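Local coordinates for protein importin-95 (Chaetomium thermophilum, PDB 4XRI) that acts as an importin-beta nuclear transport receptor, a flexible HEAT-repeat superhelix that carries protein cargo into the nucleus, and probably binds a small GTPase, at residues 668-672 against 710-714. The protein carries 2 engineered substitutions. Coordinates in Å, arbitrary orientation, origin at the centre of the assembly. Numbering follows the deposited sequence.
Sequences CSMAI and FKPAI
Residues 668-672 form regular α-helix within helix 665-682, and 711-714 are helical within 711-725, with F710 (phi/psi -90/-16) just ahead; the segments run in the same general direction. CA atoms approach to 6.4 Å (S669-F710) and 6.5 Å (I672-I714). The main bump, I672 (chi1 m, chi2 t), fills a hollow formed by F710, A713 and I714: its CD1 lies 3.9 Å from F710 CB and 3.7 Å from I714 CG1, its CG2 4.0 Å from A713 CB and 3.6 Å from A713 O. Such side-by-side packing of helices from successive helical hairpins is characteristic of a HEAT-repeat solenoid; N700 of the intervening helix 690-701 touches C668, F710 and I714. One turn back, the F710 ring (chi1 m, chi2 -70°) lies against C668 and S669. C668 (chi1 t) places SG over one face, 4.0 Å from the ring centroid and 16° off the normal, a sulfur-aromatic contact, with CB 3.7 Å from F710 CE1; S669 OG meets the ring edge, 3.3 Å from F710 CD1.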
loop_
_atom_site.group_PDB
_atom_site.type_symbol
_atom_site.label_atom_id
_atom_site.label_comp_id
_atom_site.label_asym_id
_atom_site.label_seq_id
_atom_site.Cartn_x
_atom_site.Cartn_y
_atom_site.Cartn_z
ATOM N N CYS A 668 18.865 1.861 8.829
ATOM C CA CYS A 668 19.266 0.840 9.785
ATOM C C CYS A 668 19.007 -0.540 9.201
ATOM O O CYS A 668 19.875 -1.412 9.237
ATOM C CB CYS A 668 18.515 1.007 11.106
ATOM S SG CYS A 668 19.075 -0.106 12.435
ATOM N N SER A 669 17.811 -0.721 8.648
ATOM C CA SER A 669 17.448 -1.972 7.988
ATOM C C SER A 669 18.380 -2.275 6.818
ATOM O O SER A 669 18.774 -3.420 6.611
ATOM C CB SER A 669 15.995 -1.931 7.506
ATOM O OG SER A 669 15.101 -2.112 8.589
ATOM N N MET A 670 18.727 -1.240 6.058
ATOM C CA MET A 670 19.663 -1.381 4.947
ATOM C C MET A 670 21.044 -1.801 5.440
ATOM O O MET A 670 21.733 -2.591 4.794
ATOM C CB MET A 670 19.762 -0.070 4.165
ATOM C CG MET A 670 20.659 -0.144 2.947
ATOM S SD MET A 670 20.019 -1.242 1.669
ATOM C CE MET A 670 18.696 -0.242 0.993
ATOM N N ALA A 671 21.443 -1.258 6.585
ATOM C CA ALA A 671 22.732 -1.582 7.183
ATOM C C ALA A 671 22.801 -3.050 7.585
ATOM O O ALA A 671 23.820 -3.708 7.383
ATOM C CB ALA A 671 22.994 -0.687 8.394
ATOM N N ILE A 672 21.716 -3.551 8.166
ATOM C CA ILE A 672 21.631 -4.954 8.556
ATOM C C ILE A 672 21.728 -5.850 7.328
ATOM O O ILE A 672 22.398 -6.878 7.348
ATOM C CB ILE A 672 20.324 -5.247 9.308
ATOM C CG1 ILE A 672 20.247 -4.394 10.576
ATOM C CG2 ILE A 672 20.227 -6.726 9.648
ATOM C CD1 ILE A 672 18.878 -4.403 11.229
ATOM N N PHE A 710 13.298 -4.666 13.440
ATOM C CA PHE A 710 14.579 -5.055 12.867
ATOM C C PHE A 710 14.932 -6.512 13.149
ATOM O O PHE A 710 15.816 -7.072 12.501
ATOM C CB PHE A 710 15.702 -4.156 13.398
ATOM C CG PHE A 710 15.465 -2.689 13.182
ATOM C CD1 PHE A 710 15.523 -2.142 11.911
ATOM C CD2 PHE A 710 15.198 -1.856 14.255
ATOM C CE1 PHE A 710 15.307 -0.791 11.714
ATOM C CE2 PHE A 710 14.984 -0.504 14.064
ATOM C CZ PHE A 710 15.040 0.028 12.792
ATOM N N LYS A 711 14.244 -7.123 14.109
ATOM C CA LYS A 711 14.624 -8.453 14.589
ATOM C C LYS A 711 14.645 -9.561 13.515
ATOM O O LYS A 711 15.598 -10.330 13.470
ATOM C CB LYS A 711 13.711 -8.886 15.734
ATOM C CG LYS A 711 14.173 -10.171 16.423
ATOM C CD LYS A 711 13.295 -10.550 17.608
ATOM C CE LYS A 711 13.552 -9.651 18.802
ATOM N NZ LYS A 711 12.788 -10.094 19.994
ATOM N N PRO A 712 13.614 -9.643 12.640
ATOM C CA PRO A 712 13.669 -10.705 11.623
ATOM C C PRO A 712 14.933 -10.672 10.763
ATOM O O PRO A 712 15.538 -11.720 10.532
ATOM C CB PRO A 712 12.426 -10.430 10.764
ATOM C CG PRO A 712 11.473 -9.778 11.695
ATOM C CD PRO A 712 12.327 -8.924 12.589
ATOM N N ALA A 713 15.328 -9.489 10.307
ATOM C CA ALA A 713 16.523 -9.350 9.481
ATOM C C ALA A 713 17.791 -9.570 10.304
ATOM O O ALA A 713 18.798 -10.062 9.795
ATOM C CB ALA A 713 16.553 -7.989 8.818
ATOM N N ILE A 714 17.735 -9.203 11.580
ATOM C CA ILE A 714 18.873 -9.373 12.482
ATOM C C ILE A 714 19.163 -10.856 12.728
ATOM O O ILE A 714 20.322 -11.276 12.790
ATOM C CB ILE A 714 18.627 -8.659 13.828
ATOM C CG1 ILE A 714 18.746 -7.145 13.650
ATOM C CG2 ILE A 714 19.605 -9.132 14.891
ATOM C CD1 ILE A 714 18.392 -6.358 14.893
#